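Local coordinates for RagB/SusD family nutrient uptake outer membrane protein (Bacteroides thetaiotaomicron, PDB 7KV2) that probably binds beta-glucan at the outer membrane surface, as the SusD-like partner in a glycan uptake system of a gut bacterium, at residues 145-150 against 213-217; 333-338 against 435-439; 308-313 against 344-350; 492-498 against 510-515. All blocks are in the same frame, centred on the assembly; numbering follows the deposited sequence. Where two conformers were deposited one is given.

Contact 1: residues 145-150 against 213-217; sequences AQVIAL and GRVTL
Within the TPR-like helical part of this SusD-family protein, Gln146, Ala149 and Leu150 of helix 137-162 receive Arg214 and Val215 from the loop that leads into helix 217-231. Val215 is the apolar centre, and its two methyl groups divide the helix surface between them. CG1, anti to the backbone N (chi1 173°), reaches Ala149 CB at 3.7 Å. CG2 turns the other way, toward the carbonyl of Gln146, and lies 3.9 Å from Leu150 CG. The approach is close in the backbone too, for Gln146 and Val215 have their CA atoms only 5.5 Å apart. Farther out the contact turns polar. In the conformer described, Arg214 NH1 donates to Gln146 OE1 over 2.9 Å, with 143° at the hydrogen. The donor sits in the carbonyl plane, on a lone pair, whereas the oxygen is tilted 21° out of the guanidinium plane. OE1 also has a hydrogen bond with the hydroxyl of Tyr54, and the same hydroxyl bonds Val215 N, giving helix and loop a shared partner. Because two conformers were deposited for Arg214, the guanidinium may hold this position only part of the time. Helix 43-53 touches both Gln146 and Arg214 through Val50, helix 110-130 covers Leu150 at Cys122, and Thr216 caps the start of helix 217-231.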
# COMPACT_ATOMS: atom_id res chain seq x y z
N ALA A 145 2.54 3.61 22.31
CA ALA A 145 3.42 3.30 21.15
C ALA A 145 2.56 2.82 19.97
O ALA A 145 2.79 3.31 18.86
CB ALA A 145 4.47 2.29 21.53
N GLN A 146 1.59 1.95 20.19
CA GLN A 146 0.77 1.40 19.06
C GLN A 146 -0.09 2.50 18.44
O GLN A 146 -0.08 2.67 17.18
CB GLN A 146 -0.11 0.25 19.52
CG GLN A 146 0.67 -0.95 20.07
CD GLN A 146 -0.29 -1.98 20.62
OE1 GLN A 146 -1.01 -2.64 19.87
NE2 GLN A 146 -0.35 -2.10 21.95
N VAL A 147 -0.84 3.24 19.26
CA VAL A 147 -1.80 4.22 18.68
C VAL A 147 -1.08 5.46 18.17
O VAL A 147 -1.59 5.98 17.21
CB VAL A 147 -2.98 4.54 19.63
CG1 VAL A 147 -3.70 3.27 20.04
CG2 VAL A 147 -2.55 5.37 20.84
N ILE A 148 0.06 5.91 18.70
CA ILE A 148 0.75 7.07 18.09
C ILE A 148 1.34 6.64 16.72
O ILE A 148 1.29 7.40 15.75
CB ILE A 148 1.82 7.65 19.02
CG1 ILE A 148 1.22 8.18 20.33
CG2 ILE A 148 2.59 8.73 18.28
CD1 ILE A 148 2.29 8.55 21.37
N ALA A 149 1.86 5.42 16.63
CA ALA A 149 2.43 4.91 15.37
C ALA A 149 1.31 4.73 14.35
O ALA A 149 1.50 5.16 13.21
CB ALA A 149 3.17 3.61 15.62
N LEU A 150 0.18 4.14 14.74
CA LEU A 150 -1.01 4.03 13.85
C LEU A 150 -1.45 5.43 13.44
O LEU A 150 -1.85 5.62 12.28
CB LEU A 150 -2.14 3.28 14.54
CG LEU A 150 -1.95 1.76 14.65
CD1 LEU A 150 -3.03 1.19 15.57
CD2 LEU A 150 -2.02 1.07 13.29
N GLY A 213 0.40 -8.30 12.88
CA GLY A 213 -0.50 -7.17 12.56
C GLY A 213 -0.31 -6.04 13.55
O GLY A 213 -0.71 -4.92 13.23
N ARG A 214 0.22 -6.31 14.76
CA ARG A 214 0.45 -5.26 15.78
C ARG A 214 1.64 -4.41 15.32
O ARG A 214 2.52 -4.95 14.62
CB ARG A 214 0.70 -5.82 17.18
CG ARG A 214 -0.48 -6.58 17.80
CD ARG A 214 -1.57 -5.69 18.39
NE ARG A 214 -2.47 -6.41 19.29
CZ ARG A 214 -3.16 -5.84 20.26
NH1 ARG A 214 -3.10 -4.54 20.46
NH2 ARG A 214 -3.90 -6.58 21.06
N VAL A 215 1.66 -3.14 15.69
CA VAL A 215 2.84 -2.27 15.47
C VAL A 215 4.07 -2.93 16.09
O VAL A 215 3.97 -3.48 17.22
CB VAL A 215 2.56 -0.88 16.07
CG1 VAL A 215 3.79 0.01 16.02
CG2 VAL A 215 1.39 -0.22 15.35
N THR A 216 5.18 -2.86 15.37
CA THR A 216 6.52 -3.31 15.78
C THR A 216 7.51 -2.17 15.54
O THR A 216 7.19 -1.24 14.75
CB THR A 216 6.95 -4.55 15.00
OG1 THR A 216 7.13 -4.09 13.65
CG2 THR A 216 5.92 -5.65 15.13
N LEU A 217 8.68 -2.27 16.17
CA LEU A 217 9.79 -1.32 15.94
C LEU A 217 10.13 -1.33 14.45
O LEU A 217 10.34 -0.27 13.90
CB LEU A 217 11.00 -1.67 16.81
CG LEU A 217 12.13 -0.64 16.76
CD1 LEU A 217 11.67 0.72 17.24
CD2 LEU A 217 13.32 -1.12 17.57

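Contact 2: residues 333-338 against 435-439; sequences SNNDTR and RAGLV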
# COMPACT_ATOMS: atom_id res chain seq x y z
N SER A 333 13.59 -8.79 -17.90
CA SER A 333 14.37 -9.91 -18.48
C SER A 333 13.59 -11.23 -18.33
O SER A 333 12.81 -11.38 -17.38
CB SER A 333 15.75 -9.90 -17.86
OG SER A 333 16.37 -11.15 -17.97
N ASN A 334 13.73 -12.15 -19.31
CA ASN A 334 13.08 -13.49 -19.36
C ASN A 334 13.33 -14.34 -18.10
O ASN A 334 12.49 -15.20 -17.78
CB ASN A 334 13.64 -14.36 -20.51
CG ASN A 334 13.17 -13.90 -21.87
OD1 ASN A 334 12.00 -13.56 -22.04
ND2 ASN A 334 14.08 -13.88 -22.82
N ASN A 335 14.45 -14.14 -17.44
CA ASN A 335 14.81 -14.94 -16.23
C ASN A 335 14.57 -14.13 -14.95
O ASN A 335 14.96 -14.62 -13.87
CB ASN A 335 16.27 -15.37 -16.30
CG ASN A 335 17.16 -14.16 -16.38
OD1 ASN A 335 16.86 -13.24 -17.14
ND2 ASN A 335 18.21 -14.14 -15.61
N ASP A 336 13.95 -12.94 -15.03
CA ASP A 336 13.48 -12.21 -13.84
C ASP A 336 12.19 -12.92 -13.37
O ASP A 336 11.12 -12.83 -14.10
CB ASP A 336 13.29 -10.73 -14.13
CG ASP A 336 13.16 -9.87 -12.90
OD1 ASP A 336 12.53 -10.36 -11.89
OD2 ASP A 336 13.70 -8.72 -12.92
N THR A 337 12.25 -13.59 -12.22
CA THR A 337 11.08 -14.35 -11.67
C THR A 337 9.92 -13.37 -11.37
O THR A 337 8.76 -13.83 -11.23
CB THR A 337 11.45 -15.16 -10.43
OG1 THR A 337 11.90 -14.24 -9.41
CG2 THR A 337 12.47 -16.23 -10.75
N ARG A 338 10.24 -12.10 -11.17
CA ARG A 338 9.20 -11.07 -10.86
C ARG A 338 8.27 -10.86 -12.05
O ARG A 338 7.15 -10.35 -11.84
CB ARG A 338 9.84 -9.76 -10.42
CG ARG A 338 10.69 -9.94 -9.18
CD ARG A 338 11.38 -8.66 -8.82
NE ARG A 338 12.46 -8.36 -9.77
CZ ARG A 338 13.49 -7.55 -9.53
NH1 ARG A 338 13.60 -6.91 -8.37
NH2 ARG A 338 14.43 -7.40 -10.47
N ARG A 435 17.98 -12.16 -6.05
CA ARG A 435 16.87 -12.99 -5.53
C ARG A 435 15.89 -13.23 -6.69
O ARG A 435 15.38 -14.33 -6.78
CB ARG A 435 16.18 -12.34 -4.33
CG ARG A 435 15.08 -13.21 -3.73
CD ARG A 435 13.73 -12.89 -4.37
NE ARG A 435 13.21 -11.59 -3.97
CZ ARG A 435 12.58 -11.28 -2.83
NH1 ARG A 435 12.40 -12.17 -1.88
NH2 ARG A 435 12.16 -10.03 -2.62
N ALA A 436 15.72 -12.25 -7.58
CA ALA A 436 14.80 -12.33 -8.74
C ALA A 436 15.32 -13.23 -9.87
O ALA A 436 14.60 -13.37 -10.88
CB ALA A 436 14.51 -10.94 -9.22
N GLY A 437 16.48 -13.87 -9.72
CA GLY A 437 17.03 -14.80 -10.72
C GLY A 437 17.98 -14.12 -11.70
O GLY A 437 18.38 -14.80 -12.67
N LEU A 438 18.36 -12.86 -11.49
CA LEU A 438 19.16 -12.10 -12.49
C LEU A 438 20.63 -12.44 -12.21
O LEU A 438 21.05 -12.48 -11.03
CB LEU A 438 18.90 -10.58 -12.41
CG LEU A 438 17.48 -10.16 -12.77
CD1 LEU A 438 17.29 -8.69 -12.59
CD2 LEU A 438 17.13 -10.54 -14.19
N VAL A 439 21.40 -12.73 -13.25
CA VAL A 439 22.81 -13.18 -13.01
C VAL A 439 23.72 -11.95 -13.02
O VAL A 439 24.74 -11.99 -12.33
CB VAL A 439 23.26 -14.26 -14.01
CG1 VAL A 439 22.32 -15.46 -14.00
CG2 VAL A 439 23.43 -13.71 -15.41
O HOH W 1 12.93 -15.62 -7.21
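The guanidinium of Arg338 carries the CB of Ala436 over one face, 3.2 Å above the plane and displaced toward the rim; NE, at 3.3 Å from Ala436 CB, is the closest of its atoms. At the edge, with its CG in the plane, stands the carboxylate of Asp336. Arg338 grips it side-on with two nitrogens: NE donates to OD1, and NH2 to OD2 over 2.9 Å in a salt bridge. OD1 also accepts from the backbone N of Arg338, the N-cap bond of helix 337-342, so this oxygen is held by two donors and the acid is fixed in rotation. Leu438 comes across the pair, at about a right angle to the Arg338 side chain, its CD1 3.6 Å from Asp336 OD2 and its CD2 nearer Asp336 CB.

The backbones are joined by one nearly straight bond, Thr337 N to Ala436 O, at 2.7 Å and 173°. Ala436 follows the last residue of helix 425-435, and Gly437, the next residue, has the positive phi (93°) of a Schellman motif; a CB there would collide with Asn335 O. Asn335 ND2 adds a weak bond to Gly437 O, and a water 2.8 Å from Thr337 OG1 donates to Arg435 O. The start of one helix is thereby bonded to the end of another. On its far side Arg338 NH1 makes salt bridges to Glu452 and Glu456. With acids at both ends, the guanidinium probably stays charged, and the apolar cover from Ala436 and Leu438 would be expected to strengthen its pairing with Asp336.

Contact 3: residues 308-313 against 344-350; sequences WPNGTD and WNAQAVL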
# COMPACT_ATOMS: atom_id res chain seq x y z
N TRP A 308 -14.11 -14.17 -16.27
CA TRP A 308 -13.15 -15.30 -16.36
C TRP A 308 -13.89 -16.59 -16.03
O TRP A 308 -14.70 -16.63 -15.11
CB TRP A 308 -11.98 -15.07 -15.41
CG TRP A 308 -10.96 -16.17 -15.45
CD1 TRP A 308 -10.85 -17.20 -14.56
CD2 TRP A 308 -9.93 -16.36 -16.43
NE1 TRP A 308 -9.78 -17.98 -14.90
CE2 TRP A 308 -9.21 -17.52 -16.05
CE3 TRP A 308 -9.49 -15.63 -17.53
CZ2 TRP A 308 -8.13 -17.99 -16.79
CZ3 TRP A 308 -8.41 -16.09 -18.25
CH2 TRP A 308 -7.76 -17.28 -17.90
N PRO A 309 -13.63 -17.70 -16.76
CA PRO A 309 -14.13 -19.01 -16.32
C PRO A 309 -13.43 -19.50 -15.03
O PRO A 309 -12.36 -20.09 -15.10
CB PRO A 309 -13.85 -19.86 -17.56
CG PRO A 309 -12.63 -19.22 -18.21
CD PRO A 309 -12.86 -17.73 -18.02
N ASN A 310 -14.08 -19.25 -13.90
CA ASN A 310 -13.66 -19.62 -12.53
C ASN A 310 -13.03 -21.03 -12.52
O ASN A 310 -13.67 -22.01 -13.00
CB ASN A 310 -14.82 -19.50 -11.55
CG ASN A 310 -15.03 -18.11 -11.03
OD1 ASN A 310 -14.34 -17.18 -11.46
ND2 ASN A 310 -15.98 -17.97 -10.12
N GLY A 311 -11.83 -21.12 -11.99
CA GLY A 311 -11.08 -22.38 -11.80
C GLY A 311 -10.11 -22.66 -12.91
O GLY A 311 -9.15 -23.44 -12.66
N THR A 312 -10.29 -22.07 -14.11
CA THR A 312 -9.33 -22.20 -15.22
C THR A 312 -7.97 -21.62 -14.77
O THR A 312 -7.92 -20.43 -14.33
CB THR A 312 -9.87 -21.58 -16.51
OG1 THR A 312 -11.09 -22.25 -16.85
CG2 THR A 312 -8.93 -21.70 -17.68
N ASP A 313 -6.91 -22.43 -14.79
CA ASP A 313 -5.57 -22.04 -14.28
C ASP A 313 -5.68 -21.60 -12.81
O ASP A 313 -4.78 -20.86 -12.33
CB ASP A 313 -4.96 -20.93 -15.17
CG ASP A 313 -3.45 -20.78 -15.00
OD1 ASP A 313 -2.79 -21.80 -14.79
OD2 ASP A 313 -2.94 -19.62 -15.01
N TRP A 344 0.26 -11.76 -14.88
CA TRP A 344 -0.38 -13.05 -15.18
C TRP A 344 -0.99 -12.90 -16.57
O TRP A 344 -1.81 -12.00 -16.76
CB TRP A 344 -1.41 -13.45 -14.12
CG TRP A 344 -2.23 -14.63 -14.53
CD1 TRP A 344 -1.77 -15.87 -14.88
CD2 TRP A 344 -3.65 -14.68 -14.66
NE1 TRP A 344 -2.82 -16.70 -15.19
CE2 TRP A 344 -3.99 -16.00 -15.04
CE3 TRP A 344 -4.68 -13.77 -14.41
CZ2 TRP A 344 -5.30 -16.38 -15.30
CZ3 TRP A 344 -5.99 -14.17 -14.60
CH2 TRP A 344 -6.29 -15.46 -15.05
N ASN A 345 -0.49 -13.66 -17.54
CA ASN A 345 -0.94 -13.60 -18.95
C ASN A 345 -2.21 -14.44 -19.09
O ASN A 345 -2.17 -15.62 -19.59
CB ASN A 345 0.19 -14.05 -19.88
CG ASN A 345 -0.04 -13.65 -21.32
OD1 ASN A 345 -1.16 -13.31 -21.70
ND2 ASN A 345 1.03 -13.64 -22.10
N ALA A 346 -3.33 -13.86 -18.68
CA ALA A 346 -4.65 -14.50 -18.72
C ALA A 346 -4.96 -14.93 -20.15
O ALA A 346 -5.53 -16.03 -20.31
CB ALA A 346 -5.71 -13.55 -18.22
N GLN A 347 -4.70 -14.06 -21.13
CA GLN A 347 -5.09 -14.38 -22.53
C GLN A 347 -4.26 -15.57 -23.03
O GLN A 347 -4.85 -16.46 -23.65
CB GLN A 347 -4.96 -13.21 -23.50
CG GLN A 347 -5.59 -13.49 -24.86
CD GLN A 347 -7.05 -13.89 -24.74
OE1 GLN A 347 -7.85 -13.18 -24.11
NE2 GLN A 347 -7.40 -15.00 -25.36
N ALA A 348 -2.96 -15.61 -22.74
CA ALA A 348 -2.07 -16.72 -23.18
C ALA A 348 -2.61 -18.03 -22.61
O ALA A 348 -2.57 -19.08 -23.32
CB ALA A 348 -0.64 -16.47 -22.76
N VAL A 349 -3.12 -18.01 -21.39
CA VAL A 349 -3.70 -19.21 -20.72
C VAL A 349 -4.87 -19.75 -21.55
O VAL A 349 -4.93 -20.97 -21.83
CB VAL A 349 -4.11 -18.88 -19.27
CG1 VAL A 349 -5.02 -19.93 -18.68
CG2 VAL A 349 -2.89 -18.63 -18.39
N LEU A 350 -5.78 -18.87 -21.96
CA LEU A 350 -6.93 -19.32 -22.76
C LEU A 350 -6.48 -19.74 -24.17
O LEU A 350 -7.07 -20.69 -24.69
CB LEU A 350 -7.98 -18.22 -22.79
CG LEU A 350 -8.59 -17.84 -21.43
CD1 LEU A 350 -9.82 -16.96 -21.62
CD2 LEU A 350 -8.98 -19.05 -20.60
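Trp308 sends its indole from a loop into the junction of strand 343-345 and helix 346-355, where it meets Trp344 in a T-shaped (edge-to-face) pair. CG stands anti to the backbone N (chi1 -180°), which carries the ring straight out from CB toward that junction. NE1 turns back to its own loop and donates in the ring plane to Thr312 O at 3.1 Å, bracing the type II turn of residues 309-312. At CE2 and CZ2 the face comes under the edge of Trp344: CZ2 lies 3.6 Å from Trp344 CZ2, the six-membered rings are 4.8 Å apart between centroids, and their planes stand at 70°. Pro309 CD covers the opposite face near the rim. The tip enters the first turn of the helix, with CZ3 3.7 Å from Ala346 CB, and CH2 3.5 Å from Leu350 CD2 while Val349 CG1 approaches in plane at the edge. Replacing Trp308 with an alanine would probably open a gap between turn and helix, taking from Trp344 the face it abuts and from Thr312 O its indole donor.

Asn345 caps the helix, its OD1 accepting from Ala348 N. The ring of His315 also stacks on Trp344, whose NE1 donates to Asp313 OD2 over 2.9 Å at 148°. That oxygen is met almost in line with its C-O bond, and the methyl Val349 CG2 lies 3.5 Å from it.

Contact 4: residues 492-498 against 510-515; sequences SKKYLPI and LVQNNY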
# COMPACT_ATOMS: atom_id res chain seq x y z
N SER A 492 2.12 20.87 -9.70
CA SER A 492 0.77 21.18 -9.19
C SER A 492 -0.01 19.88 -8.91
O SER A 492 -1.01 19.92 -8.15
CB SER A 492 -0.02 22.12 -10.08
OG SER A 492 -0.65 21.47 -11.18
N LYS A 493 0.40 18.76 -9.54
CA LYS A 493 -0.36 17.50 -9.41
C LYS A 493 0.11 16.70 -8.20
O LYS A 493 -0.50 15.67 -7.93
CB LYS A 493 -0.23 16.70 -10.69
CG LYS A 493 -0.66 17.46 -11.93
CD LYS A 493 -2.03 18.06 -11.86
CE LYS A 493 -2.36 18.83 -13.13
NZ LYS A 493 -3.79 19.15 -13.16
N LYS A 494 1.11 17.16 -7.45
CA LYS A 494 1.65 16.40 -6.29
C LYS A 494 0.56 16.12 -5.23
O LYS A 494 0.62 15.03 -4.60
CB LYS A 494 2.86 17.14 -5.72
CG LYS A 494 3.46 16.50 -4.49
CD LYS A 494 4.84 17.04 -4.14
CE LYS A 494 5.41 16.29 -2.95
NZ LYS A 494 6.70 16.84 -2.50
N TYR A 495 -0.34 17.07 -4.95
CA TYR A 495 -1.43 16.97 -3.95
C TYR A 495 -2.77 16.99 -4.68
O TYR A 495 -3.02 17.97 -5.46
CB TYR A 495 -1.32 18.10 -2.91
CG TYR A 495 0.04 18.22 -2.27
CD1 TYR A 495 0.63 17.12 -1.67
CD2 TYR A 495 0.73 19.42 -2.25
CE1 TYR A 495 1.88 17.19 -1.09
CE2 TYR A 495 1.98 19.51 -1.66
CZ TYR A 495 2.54 18.40 -1.05
OH TYR A 495 3.78 18.45 -0.48
N LEU A 496 -3.63 15.98 -4.48
CA LEU A 496 -4.95 15.89 -5.16
C LEU A 496 -5.86 17.01 -4.66
O LEU A 496 -5.67 17.48 -3.54
CB LEU A 496 -5.62 14.55 -4.87
CG LEU A 496 -4.98 13.35 -5.58
CD1 LEU A 496 -5.43 12.06 -4.91
CD2 LEU A 496 -5.37 13.35 -7.05
N PRO A 497 -6.90 17.38 -5.42
CA PRO A 497 -7.94 18.26 -4.91
C PRO A 497 -8.59 17.62 -3.68
O PRO A 497 -8.97 16.43 -3.76
CB PRO A 497 -9.00 18.32 -6.02
CG PRO A 497 -8.26 17.90 -7.26
CD PRO A 497 -7.18 16.94 -6.79
N ILE A 498 -8.73 18.41 -2.60
CA ILE A 498 -9.57 18.04 -1.41
C ILE A 498 -11.02 17.86 -1.85
O ILE A 498 -11.52 18.68 -2.62
CB ILE A 498 -9.37 19.08 -0.30
CG1 ILE A 498 -7.90 19.12 0.11
CG2 ILE A 498 -10.30 18.80 0.88
CD1 ILE A 498 -7.51 20.31 0.97
N LEU A 510 -10.74 25.26 5.20
CA LEU A 510 -9.90 24.40 4.30
C LEU A 510 -9.61 25.12 2.98
O LEU A 510 -10.55 25.26 2.22
CB LEU A 510 -10.68 23.11 3.97
CG LEU A 510 -10.51 21.92 4.92
CD1 LEU A 510 -11.20 20.71 4.33
CD2 LEU A 510 -9.05 21.61 5.19
N VAL A 511 -8.36 25.53 2.73
CA VAL A 511 -7.89 26.10 1.42
C VAL A 511 -7.69 24.92 0.45
O VAL A 511 -6.76 24.10 0.73
CB VAL A 511 -6.57 26.89 1.54
CG1 VAL A 511 -6.22 27.61 0.23
CG2 VAL A 511 -6.58 27.88 2.71
N GLN A 512 -8.45 24.90 -0.65
CA GLN A 512 -8.34 23.93 -1.78
C GLN A 512 -6.92 23.97 -2.36
O GLN A 512 -6.28 25.03 -2.39
CB GLN A 512 -9.41 24.19 -2.84
CG GLN A 512 -9.46 23.15 -3.96
CD GLN A 512 -9.60 21.73 -3.44
OE1 GLN A 512 -8.60 21.12 -3.04
NE2 GLN A 512 -10.84 21.25 -3.41
N ASN A 513 -6.39 22.82 -2.74
CA ASN A 513 -5.06 22.74 -3.38
C ASN A 513 -5.16 23.35 -4.78
O ASN A 513 -6.22 23.27 -5.36
CB ASN A 513 -4.59 21.28 -3.43
CG ASN A 513 -4.23 20.73 -2.07
OD1 ASN A 513 -3.65 21.44 -1.24
ND2 ASN A 513 -4.52 19.44 -1.84
N ASN A 514 -4.07 23.98 -5.22
CA ASN A 514 -3.87 24.51 -6.59
C ASN A 514 -3.40 23.33 -7.45
O ASN A 514 -2.19 23.23 -7.66
CB ASN A 514 -2.84 25.65 -6.62
CG ASN A 514 -2.69 26.29 -7.99
OD1 ASN A 514 -3.57 26.17 -8.83
ND2 ASN A 514 -1.59 26.98 -8.21
N TYR A 515 -4.31 22.44 -7.85
CA TYR A 515 -3.95 21.20 -8.60
C TYR A 515 -4.18 21.37 -10.10
O TYR A 515 -5.29 21.82 -10.48
CB TYR A 515 -4.78 20.05 -8.07
CG TYR A 515 -4.77 18.76 -8.87
CD1 TYR A 515 -5.71 18.54 -9.86
CD2 TYR A 515 -3.93 17.71 -8.52
CE1 TYR A 515 -5.80 17.33 -10.53
CE2 TYR A 515 -3.98 16.50 -9.20
CZ TYR A 515 -4.94 16.30 -10.18
OH TYR A 515 -5.07 15.11 -10.84
OXT TYR A 515 -3.28 21.00 -10.89
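Lys493 and Pro497 enclose the ring of the C-terminal Tyr515 from opposite faces. Pro497 CD sits over the ring centre, 3.6 Å from the centroid, and Lys493 CD lies over the centre of the other face at 3.7 Å, both as CH-pi contacts. The lysine chain runs at about a right angle to the tyrosine side chain and bends at chi2 (-53°). This lays CD over the ring and brings NZ to a cation-pi distance of 4.1 Å from the centroid. The ammonium also forms a salt bridge to the terminal carboxylate, NZ to Tyr515 OXT at 3.0 Å, and has Phe100 O as a further acceptor. Ser492 OG donates to the same OXT over 2.7 Å, so two donors hold the chain end.

Farther along, Gln512 and Ile498 slide past each other in opposite directions, and the glutamine amide spans the backbone of Ile498. OE1 accepts from Ile498 N at 2.7 Å, and NE2 donates in its amide plane to Ile498 O at 2.8 Å and 170°. OE1 also takes Asn513 N, each donor in the carbonyl plane. With a leucine in place of Gln512, the N-H and carbonyl of Ile498 would probably both lose their partners.

Asn513 ND2 bonds Leu496 O (2.8 Å, 162°) and the carbonyl of Trp162, at the end of helix 137-162. That helix packs on Leu496 and Ile498 through Trp162, while helix 500-505 touches Ile498, Leu510 and Gln512 through Ile503.

From the N terminus, contact 1 comes first, closing a 62-residue excursion from helix 137-162 back to the start of helix 217-231. The next two cross: 308-313 opens contact 3, 333-338 opens contact 2, 344-350 closes contact 3 and 435-439 closes contact 2. Since helix 337-342 runs straight into strand 343-345, they share a connection, and their nearest atoms are about 8 Å apart. Contact 3 ties a loop to a strand-helix junction; contact 2 joins two helix ends across 96 residues. Contact 4 follows in series, closing a short loop round helix 500-505. Through Trp162 it fastens the C terminus to the helix carrying contact 1, bringing both family regions together.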